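Local coordinates for protein cell division GTPase FtsZ, diverged (Clostridium botulinum C, PDB 3V3T) that belongs to the tubulin/FtsZ superfamily as a diverged, TubZ-like relative of the cell-division protein FtsZ, with a Rossmann-like GTPase domain and a tubulin-type C-terminal domain, at residues Cys89-Ala99 against Lys121-Pro130; Met98-Pro108 against Glu138-Ile149. The protein carries 1 engineered substitution. All blocks are in the same frame, centred on the assembly; numbering follows the deposited sequence. Where two conformers were deposited one is given.

Both contacts lie in the tubulin/FtsZ GTPase domain, and their centres are about 12 Å apart. Contact 1 pairs two neighbouring parallel strands, 91-97 and 122-129. Contact 2 packs the helices that follow them, 101-117 and 136-152, against each other on one side of the sheet. Met98 and Ala99 belong to both, at the turn from strand to helix. The two layers also touch directly: Phe125 CZ of the sheet lies 3.4 Å from Ile149 CD1 of helix 136-152, and Ala96 CB lies 3.4 Å from Thr107 OG1 of helix 101-117. The glycine-rich run Gly100-Gly105 starts at the N-cap of helix 101-117 and forms its first turn; it resembles the tubulin/FtsZ signature loop, and its Ala102 is engineered.

Contact 1 of 2, residues Cys89-Ala99 against Lys121-Pro130; sequences CDIVIFVATMA and KHFGFVGVLP
Strands 91-97 and 122-129 pair in parallel, with Ile91 beside His122 and Thr97 beside Val128. Eight backbone hydrogen bonds join the segments, from His122 N to Asp90 O (2.9 Å) through to Met98 N to Val128 O (3.1 Å). A water extends the pairing, accepting from Ala99 N and donating to Val128 O. At the other end Lys121 NZ bonds Cys89 O from above the carbonyl plane, and it also bonds Ser87 O.

On one face Val92 CB sits 3.6 Å from Phe123 CE1. Phe123 CD1 lies 3.8 Å from Phe94 CE2, near the plane of the Phe94 ring. On the opposite face Ile93 CG2 meets Val126 CG2 at 3.7 Å. Val95 and Val126 lie side by side there.

Met98 makes a Met-aromatic contact, its SD at the edge of the Phe125 ring, 5.4 Å from the centroid. Met98 SD also meets Leu129 CD2 at 3.9 Å. The bend at chi3 (66°) turns Met98 CE, which also reaches Leu129 CD2 (4.1 Å).

This is the strand pair of a beta-alpha-beta unit. Helix 101-117 connects the strands and covers Phe94, Ala96 and Phe123. Strand 7-11 pairs with the other edge of strand 91-97.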
loop_
_atom_site.group_PDB
_atom_site.type_symbol
_atom_site.label_atom_id
_atom_site.label_comp_id
_atom_site.label_asym_id
_atom_site.label_seq_id
_atom_site.Cartn_x
_atom_site.Cartn_y
_atom_site.Cartn_z
ATOM N N CYS A 89 -7.325 12.733 -11.634
ATOM C CA CYS A 89 -6.368 12.106 -10.720
ATOM C C CYS A 89 -5.254 11.391 -11.479
ATOM O O CYS A 89 -5.517 10.544 -12.340
ATOM C CB CYS A 89 -7.065 11.121 -9.767
ATOM S SG CYS A 89 -8.241 11.880 -8.604
ATOM N N ASP A 90 -4.011 11.732 -11.147
ATOM C CA ASP A 90 -2.855 11.190 -11.851
ATOM C C ASP A 90 -2.324 9.916 -11.204
ATOM O O ASP A 90 -1.525 9.194 -11.807
ATOM C CB ASP A 90 -1.743 12.235 -11.943
ATOM C CG ASP A 90 -2.069 13.341 -12.922
ATOM O OD1 ASP A 90 -2.234 13.039 -14.126
ATOM O OD2 ASP A 90 -2.156 14.511 -12.490
ATOM N N ILE A 91 -2.774 9.649 -9.981
ATOM C CA ILE A 91 -2.343 8.482 -9.235
ATOM C C ILE A 91 -3.551 7.643 -8.854
ATOM O O ILE A 91 -4.495 8.148 -8.240
ATOM C CB ILE A 91 -1.590 8.877 -7.941
ATOM C CG1 ILE A 91 -0.307 9.649 -8.263
ATOM C CG2 ILE A 91 -1.235 7.646 -7.146
ATOM C CD1 ILE A 91 -0.492 11.137 -8.362
ATOM N N VAL A 92 -3.518 6.367 -9.222
ATOM C CA VAL A 92 -4.598 5.445 -8.935
ATOM C C VAL A 92 -4.024 4.297 -8.093
ATOM O O VAL A 92 -3.069 3.622 -8.493
ATOM C CB VAL A 92 -5.223 4.899 -10.244
ATOM C CG1 VAL A 92 -6.389 4.004 -9.952
ATOM C CG2 VAL A 92 -5.671 6.041 -11.141
ATOM N N ILE A 93 -4.581 4.092 -6.910
ATOM C CA ILE A 93 -4.030 3.092 -6.014
ATOM C C ILE A 93 -5.081 2.075 -5.649
ATOM O O ILE A 93 -6.074 2.392 -4.995
ATOM C CB ILE A 93 -3.414 3.735 -4.748
ATOM C CG1 ILE A 93 -2.378 4.804 -5.144
ATOM C CG2 ILE A 93 -2.759 2.658 -3.848
ATOM C CD1 ILE A 93 -1.834 5.639 -3.926
ATOM N N PHE A 94 -4.879 0.850 -6.114
ATOM C CA PHE A 94 -5.790 -0.227 -5.789
ATOM C C PHE A 94 -5.369 -0.764 -4.430
ATOM O O PHE A 94 -4.186 -0.758 -4.076
ATOM C CB PHE A 94 -5.706 -1.332 -6.846
ATOM C CG PHE A 94 -6.191 -0.911 -8.190
ATOM C CD1 PHE A 94 -7.518 -1.099 -8.547
ATOM C CD2 PHE A 94 -5.331 -0.299 -9.094
ATOM C CE1 PHE A 94 -7.980 -0.686 -9.789
ATOM C CE2 PHE A 94 -5.778 0.099 -10.335
ATOM C CZ PHE A 94 -7.114 -0.089 -10.680
ATOM N N VAL A 95 -6.342 -1.236 -3.674
ATOM C CA VAL A 95 -6.092 -1.705 -2.326
ATOM C C VAL A 95 -6.846 -3.000 -2.105
ATOM O O VAL A 95 -8.054 -3.066 -2.342
ATOM C CB VAL A 95 -6.581 -0.674 -1.313
ATOM C CG1 VAL A 95 -6.166 -1.083 0.075
ATOM C CG2 VAL A 95 -6.018 0.718 -1.653
ATOM N N ALA A 96 -6.149 -4.040 -1.672
ATOM C CA ALA A 96 -6.824 -5.311 -1.450
ATOM C C ALA A 96 -6.212 -6.129 -0.326
ATOM O O ALA A 96 -4.993 -6.134 -0.130
ATOM C CB ALA A 96 -6.819 -6.130 -2.740
ATOM N N THR A 97 -7.068 -6.846 0.384
ATOM C CA THR A 97 -6.639 -7.919 1.263
ATOM C C THR A 97 -6.396 -9.120 0.358
ATOM O O THR A 97 -7.317 -9.625 -0.286
ATOM C CB THR A 97 -7.722 -8.232 2.324
ATOM O OG1 THR A 97 -7.834 -7.111 3.204
ATOM C CG2 THR A 97 -7.339 -9.435 3.151
ATOM N N MET A 98 -5.146 -9.565 0.304
ATOM C CA MET A 98 -4.734 -10.540 -0.690
ATOM C C MET A 98 -5.312 -11.916 -0.455
ATOM O O MET A 98 -5.353 -12.737 -1.373
ATOM C CB MET A 98 -3.214 -10.571 -0.788
ATOM C CG MET A 98 -2.666 -9.217 -1.207
ATOM S SD MET A 98 -0.873 -9.057 -1.144
ATOM C CE MET A 98 -0.337 -10.205 -2.408
ATOM N N ALA A 99 -5.770 -12.167 0.768
ATOM C CA ALA A 99 -6.413 -13.435 1.073
ATOM C C ALA A 99 -7.896 -13.436 0.678
ATOM O O ALA A 99 -8.542 -14.489 0.682
ATOM C CB ALA A 99 -6.256 -13.770 2.538
ATOM N N LYS A 121 -0.987 7.605 -16.578
ATOM C CA LYS A 121 -1.256 7.658 -15.144
ATOM C C LYS A 121 -0.291 6.761 -14.376
ATOM O O LYS A 121 0.260 5.809 -14.932
ATOM C CB LYS A 121 -2.709 7.265 -14.828
ATOM C CG LYS A 121 -3.750 8.205 -15.433
ATOM C CD LYS A 121 -5.153 7.897 -14.917
ATOM C CE LYS A 121 -6.226 8.700 -15.658
ATOM N NZ LYS A 121 -6.096 10.180 -15.475
ATOM N N HIS A 122 -0.076 7.082 -13.104
ATOM C CA HIS A 122 0.711 6.223 -12.233
ATOM C C HIS A 122 -0.191 5.314 -11.413
ATOM O O HIS A 122 -1.226 5.745 -10.902
ATOM C CB HIS A 122 1.612 7.013 -11.284
ATOM C CG HIS A 122 2.382 6.131 -10.354
ATOM N ND1 HIS A 122 3.518 5.455 -10.744
ATOM C CD2 HIS A 122 2.138 5.752 -9.077
ATOM C CE1 HIS A 122 3.957 4.723 -9.736
ATOM N NE2 HIS A 122 3.139 4.885 -8.714
ATOM N N PHE A 123 0.197 4.045 -11.316
ATOM C CA PHE A 123 -0.594 3.063 -10.580
ATOM C C PHE A 123 0.158 2.478 -9.412
ATOM O O PHE A 123 1.361 2.219 -9.490
ATOM C CB PHE A 123 -1.105 1.943 -11.491
ATOM C CG PHE A 123 -2.107 2.411 -12.497
ATOM C CD1 PHE A 123 -3.449 2.462 -12.182
ATOM C CD2 PHE A 123 -1.704 2.838 -13.743
ATOM C CE1 PHE A 123 -4.369 2.912 -13.101
ATOM C CE2 PHE A 123 -2.621 3.287 -14.664
ATOM C CZ PHE A 123 -3.958 3.322 -14.338
ATOM N N GLY A 124 -0.571 2.271 -8.324
ATOM C CA GLY A 124 -0.004 1.648 -7.153
ATOM C C GLY A 124 -0.934 0.589 -6.601
ATOM O O GLY A 124 -2.100 0.471 -6.990
ATOM N N PHE A 125 -0.396 -0.184 -5.674
ATOM C CA PHE A 125 -1.103 -1.305 -5.097
ATOM C C PHE A 125 -0.759 -1.392 -3.622
ATOM O O PHE A 125 0.422 -1.465 -3.255
ATOM C CB PHE A 125 -0.675 -2.599 -5.780
ATOM C CG PHE A 125 -1.249 -3.843 -5.134
ATOM C CD1 PHE A 125 -2.621 -4.047 -5.099
ATOM C CD2 PHE A 125 -0.417 -4.808 -4.586
ATOM C CE1 PHE A 125 -3.163 -5.176 -4.513
ATOM C CE2 PHE A 125 -0.940 -5.947 -4.001
ATOM C CZ PHE A 125 -2.317 -6.138 -3.959
ATOM N N VAL A 126 -1.789 -1.355 -2.778
ATOM C CA VAL A 126 -1.618 -1.657 -1.367
ATOM C C VAL A 126 -2.188 -3.050 -1.146
ATOM O O VAL A 126 -3.386 -3.255 -1.278
ATOM C CB VAL A 126 -2.381 -0.665 -0.492
ATOM C CG1 VAL A 126 -2.184 -0.989 0.994
ATOM C CG2 VAL A 126 -1.941 0.750 -0.800
ATOM N N GLY A 127 -1.331 -4.016 -0.832
ATOM C CA GLY A 127 -1.802 -5.350 -0.503
ATOM C C GLY A 127 -1.472 -5.788 0.924
ATOM O O GLY A 127 -0.375 -5.528 1.438
ATOM N N VAL A 128 -2.420 -6.472 1.559
ATOM C CA VAL A 128 -2.197 -7.034 2.877
ATOM C C VAL A 128 -1.993 -8.544 2.809
ATOM O O VAL A 128 -2.861 -9.273 2.337
ATOM C CB VAL A 128 -3.376 -6.732 3.828
ATOM C CG1 VAL A 128 -3.024 -7.169 5.252
ATOM C CG2 VAL A 128 -3.715 -5.242 3.808
ATOM N N LEU A 129 -0.836 -9.006 3.276
ATOM C CA LEU A 129 -0.574 -10.436 3.399
ATOM C C LEU A 129 -1.275 -10.991 4.639
ATOM O O LEU A 129 -1.401 -10.302 5.646
ATOM C CB LEU A 129 0.929 -10.690 3.508
ATOM C CG LEU A 129 1.824 -10.231 2.358
ATOM C CD1 LEU A 129 3.293 -10.293 2.792
ATOM C CD2 LEU A 129 1.599 -11.097 1.131
ATOM N N PRO A 130 -1.740 -12.243 4.570
ATOM C CA PRO A 130 -2.480 -12.862 5.674
ATOM C C PRO A 130 -1.565 -13.322 6.811
ATOM O O PRO A 130 -0.399 -13.606 6.559
ATOM C CB PRO A 130 -3.123 -14.084 5.005
ATOM C CG PRO A 130 -2.159 -14.447 3.907
ATOM C CD PRO A 130 -1.585 -13.146 3.412
HETATM O O HOH W 1 -4.522 -11.007 3.306
#

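Contact 2 of 2, residues Met98-Pro108 against Glu138-Ile149. Engineered in segment 98-108: Ala102 (natural residue Thr).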
loop_
_atom_site.group_PDB
_atom_site.type_symbol
_atom_site.label_atom_id
_atom_site.label_comp_id
_atom_site.label_asym_id
_atom_site.label_seq_id
_atom_site.Cartn_x
_atom_site.Cartn_y
_atom_site.Cartn_z
ATOM N N MET A 98 -5.146 -9.565 0.304
ATOM C CA MET A 98 -4.734 -10.540 -0.690
ATOM C C MET A 98 -5.312 -11.916 -0.455
ATOM O O MET A 98 -5.353 -12.737 -1.373
ATOM C CB MET A 98 -3.214 -10.571 -0.788
ATOM C CG MET A 98 -2.666 -9.217 -1.207
ATOM S SD MET A 98 -0.873 -9.057 -1.144
ATOM C CE MET A 98 -0.337 -10.205 -2.408
ATOM N N ALA A 99 -5.770 -12.167 0.768
ATOM C CA ALA A 99 -6.413 -13.435 1.073
ATOM C C ALA A 99 -7.896 -13.436 0.678
ATOM O O ALA A 99 -8.542 -14.489 0.682
ATOM C CB ALA A 99 -6.256 -13.770 2.538
ATOM N N GLY A 100 -8.432 -12.266 0.329
ATOM C CA GLY A 100 -9.858 -12.150 0.028
ATOM C C GLY A 100 -10.223 -12.564 -1.391
ATOM O O GLY A 100 -9.466 -12.304 -2.334
ATOM N N GLY A 101 -11.381 -13.206 -1.542
ATOM C CA GLY A 101 -11.887 -13.635 -2.840
ATOM C C GLY A 101 -11.865 -12.552 -3.914
ATOM O O GLY A 101 -11.174 -12.682 -4.927
ATOM N N ALA A 102 -12.609 -11.471 -3.706
ATOM C CA ALA A 102 -12.651 -10.396 -4.695
ATOM C C ALA A 102 -11.313 -9.689 -4.791
ATOM O O ALA A 102 -10.798 -9.439 -5.886
ATOM C CB ALA A 102 -13.740 -9.406 -4.360
ATOM N N GLY A 103 -10.749 -9.372 -3.632
ATOM C CA GLY A 103 -9.494 -8.654 -3.559
ATOM C C GLY A 103 -8.380 -9.379 -4.283
ATOM O O GLY A 103 -7.645 -8.786 -5.069
ATOM N N SER A 104 -8.244 -10.668 -4.011
ATOM C CA SER A 104 -7.220 -11.456 -4.676
ATOM C C SER A 104 -7.516 -11.684 -6.172
ATOM O O SER A 104 -6.610 -11.676 -6.996
ATOM C CB SER A 104 -7.071 -12.801 -3.974
ATOM O OG SER A 104 -6.325 -13.705 -4.767
ATOM N N GLY A 105 -8.777 -11.903 -6.521
ATOM C CA GLY A 105 -9.104 -12.324 -7.870
ATOM C C GLY A 105 -9.352 -11.213 -8.874
ATOM O O GLY A 105 -9.076 -11.357 -10.057
ATOM N N ILE A 106 -9.883 -10.099 -8.397
ATOM C CA ILE A 106 -10.315 -9.026 -9.276
ATOM C C ILE A 106 -9.268 -7.931 -9.416
ATOM O O ILE A 106 -9.156 -7.325 -10.475
ATOM C CB ILE A 106 -11.670 -8.453 -8.795
ATOM C CG1 ILE A 106 -12.759 -9.505 -8.989
ATOM C CG2 ILE A 106 -12.031 -7.191 -9.539
ATOM C CD1 ILE A 106 -14.050 -9.196 -8.252
ATOM N N THR A 107 -8.476 -7.691 -8.367
ATOM C CA THR A 107 -7.547 -6.566 -8.384
ATOM C C THR A 107 -6.458 -6.676 -9.465
ATOM O O THR A 107 -6.143 -5.691 -10.124
ATOM C CB THR A 107 -6.846 -6.369 -7.029
ATOM O OG1 THR A 107 -7.813 -6.355 -5.981
ATOM C CG2 THR A 107 -6.063 -5.053 -7.011
ATOM N N PRO A 108 -5.833 -7.854 -9.608
ATOM C CA PRO A 108 -4.751 -7.934 -10.595
ATOM C C PRO A 108 -5.223 -7.643 -12.032
ATOM O O PRO A 108 -4.612 -6.832 -12.717
ATOM C CB PRO A 108 -4.252 -9.380 -10.457
ATOM C CG PRO A 108 -4.565 -9.742 -9.046
ATOM C CD PRO A 108 -5.902 -9.065 -8.770
ATOM N N GLU A 138 -6.635 -19.216 2.032
ATOM C CA GLU A 138 -6.266 -17.838 2.271
ATOM C C GLU A 138 -4.871 -17.581 1.701
ATOM O O GLU A 138 -4.671 -16.669 0.897
ATOM C CB GLU A 138 -6.318 -17.536 3.769
ATOM C CG GLU A 138 -7.737 -17.553 4.362
ATOM C CD GLU A 138 -8.255 -18.952 4.706
ATOM O OE1 GLU A 138 -7.696 -19.960 4.216
ATOM O OE2 GLU A 138 -9.236 -19.039 5.476
ATOM N N HIS A 139 -3.913 -18.406 2.106
ATOM C CA HIS A 139 -2.550 -18.277 1.616
ATOM C C HIS A 139 -2.501 -18.514 0.104
ATOM O O HIS A 139 -1.764 -17.844 -0.614
ATOM C CB HIS A 139 -1.599 -19.211 2.363
ATOM C CG HIS A 139 -1.301 -18.756 3.758
ATOM N ND1 HIS A 139 -2.015 -19.191 4.854
ATOM C CD2 HIS A 139 -0.386 -17.879 4.234
ATOM C CE1 HIS A 139 -1.542 -18.616 5.945
ATOM N NE2 HIS A 139 -0.558 -17.809 5.595
ATOM N N MET A 140 -3.299 -19.451 -0.389
ATOM C CA MET A 140 -3.281 -19.714 -1.815
ATOM C C MET A 140 -3.760 -18.505 -2.602
ATOM O O MET A 140 -3.193 -18.193 -3.655
ATOM C CB MET A 140 -4.100 -20.958 -2.160
ATOM C CG MET A 140 -3.409 -22.259 -1.760
ATOM S SD MET A 140 -4.292 -23.738 -2.335
ATOM C CE MET A 140 -3.968 -23.655 -4.093
ATOM N N ASN A 141 -4.790 -17.821 -2.096
ATOM C CA ASN A 141 -5.260 -16.588 -2.735
ATOM C C ASN A 141 -4.201 -15.502 -2.746
ATOM O O ASN A 141 -4.019 -14.822 -3.753
ATOM C CB ASN A 141 -6.510 -16.025 -2.058
ATOM C CG ASN A 141 -7.751 -16.819 -2.376
ATOM O OD1 ASN A 141 -7.740 -17.687 -3.250
ATOM N ND2 ASN A 141 -8.839 -16.526 -1.663
ATOM N N ALA A 142 -3.532 -15.331 -1.609
ATOM C CA ALA A 142 -2.529 -14.281 -1.457
ATOM C C ALA A 142 -1.357 -14.504 -2.414
ATOM O O ALA A 142 -0.886 -13.574 -3.068
ATOM C CB ALA A 142 -2.047 -14.209 -0.000
ATOM N N ILE A 143 -0.902 -15.750 -2.492
ATOM C CA ILE A 143 0.146 -16.144 -3.420
ATOM C C ILE A 143 -0.288 -15.882 -4.867
ATOM O O ILE A 143 0.447 -15.279 -5.639
ATOM C CB ILE A 143 0.469 -17.635 -3.259
ATOM C CG1 ILE A 143 1.301 -17.861 -2.005
ATOM C CG2 ILE A 143 1.239 -18.136 -4.449
ATOM C CD1 ILE A 143 2.716 -17.354 -2.160
ATOM N N ALA A 144 -1.489 -16.329 -5.226
ATOM C CA ALA A 144 -1.997 -16.143 -6.587
ATOM C C ALA A 144 -2.158 -14.668 -6.892
ATOM O O ALA A 144 -1.894 -14.206 -8.008
ATOM C CB ALA A 144 -3.322 -16.883 -6.777
ATOM N N CYS A 145 -2.576 -13.913 -5.889
ATOM C CA CYS A 145 -2.732 -12.480 -6.080
ATOM C C CYS A 145 -1.385 -11.836 -6.359
ATOM O O CYS A 145 -1.227 -11.027 -7.270
ATOM C CB CYS A 145 -3.367 -11.850 -4.847
ATOM S SG CYS A 145 -3.558 -10.080 -4.981
ATOM N N TRP A 146 -0.402 -12.196 -5.558
ATOM C CA TRP A 146 0.926 -11.661 -5.751
ATOM C C TRP A 146 1.476 -12.040 -7.134
ATOM O O TRP A 146 1.969 -11.196 -7.892
ATOM C CB TRP A 146 1.833 -12.207 -4.657
ATOM C CG TRP A 146 3.249 -11.841 -4.835
ATOM C CD1 TRP A 146 4.237 -12.626 -5.341
ATOM C CD2 TRP A 146 3.857 -10.594 -4.490
ATOM N NE1 TRP A 146 5.426 -11.944 -5.332
ATOM C CE2 TRP A 146 5.221 -10.695 -4.809
ATOM C CE3 TRP A 146 3.380 -9.404 -3.932
ATOM C CZ2 TRP A 146 6.120 -9.652 -4.593
ATOM C CZ3 TRP A 146 4.270 -8.358 -3.728
ATOM C CH2 TRP A 146 5.625 -8.493 -4.050
ATOM N N ASN A 147 1.398 -13.321 -7.464
ATOM C CA ASN A 147 1.929 -13.779 -8.734
ATOM C C ASN A 147 1.276 -13.086 -9.923
ATOM O O ASN A 147 1.956 -12.746 -10.891
ATOM C CB ASN A 147 1.809 -15.297 -8.851
ATOM C CG ASN A 147 2.873 -16.020 -8.048
ATOM O OD1 ASN A 147 3.874 -15.418 -7.643
ATOM N ND2 ASN A 147 2.674 -17.318 -7.826
ATOM N N ASP A 148 -0.035 -12.871 -9.854
ATOM C CA ASP A 148 -0.739 -12.259 -10.978
ATOM C C ASP A 148 -0.335 -10.798 -11.117
ATOM O O ASP A 148 -0.197 -10.282 -12.233
ATOM C CB ASP A 148 -2.250 -12.358 -10.818
ATOM C CG ASP A 148 -2.775 -13.755 -11.024
ATOM O OD1 ASP A 148 -2.009 -14.631 -11.483
ATOM O OD2 ASP A 148 -3.972 -13.973 -10.727
ATOM N N ILE A 149 -0.137 -10.133 -9.983
ATOM C CA ILE A 149 0.348 -8.758 -10.021
ATOM C C ILE A 149 1.777 -8.677 -10.589
ATOM O O ILE A 149 2.067 -7.832 -11.446
ATOM C CB ILE A 149 0.180 -8.064 -8.653
ATOM C CG1 ILE A 149 -1.301 -7.734 -8.442
ATOM C CG2 ILE A 149 1.010 -6.793 -8.563
ATOM C CD1 ILE A 149 -1.609 -7.048 -7.145
#
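Ser104 and Asn141 carry the polar part of this helix pair. Ser104 OG donates to Asn141 O at 2.8 Å, coming from above the carbonyl plane. Its hydroxyl is anti to its own backbone nitrogen (chi1 166°), which turns it toward the other helix. Asn141 O also accepts the helical bond from Cys145 N, and the two donors arrive from opposite faces of its plane. One buried carbonyl is thus gripped twice. The side chain of Asn141 reaches back to the turn before helix 101-117. Its ND2 donates to Ala99 O at 3.1 Å in a nearly straight bond (172°). The acceptor lies in the amide plane, but the donor stands well above the carbonyl plane. ND2 also bonds Lys62 O, so two partners fix the rotation of the amide.

The apolar contacts begin at the turn. Met98 CB rests on Ala142 CB, and Met98 CG lies 4.0 Å from Cys145 SG. Met98 CE meets Trp146 CB at 3.7 Å, near the plane of the indole at its edge. Ala99 CB packs on Glu138 CB. Farther along, Pro108 presses its ring into the other helix: CB lies 3.6 Å from Asp148 CB, and CG lies 3.9 Å from Ile149 CG1. The carboxylate of Asp148 makes salt bridges with Arg151 and Arg64.

The segments 101-108 and 138-149 run nearly parallel, at 15° with axes 8.6 Å apart. Gly100 is the N-cap of the first helix. Both helices rest on strand 122-129, with Thr107 and Ile149 touching Phe125. Helix 64-71 packs against both of them, through Ile106 on one and Asn141 and Ala144 on the other. Helix 291-306 covers His139 and Ile143.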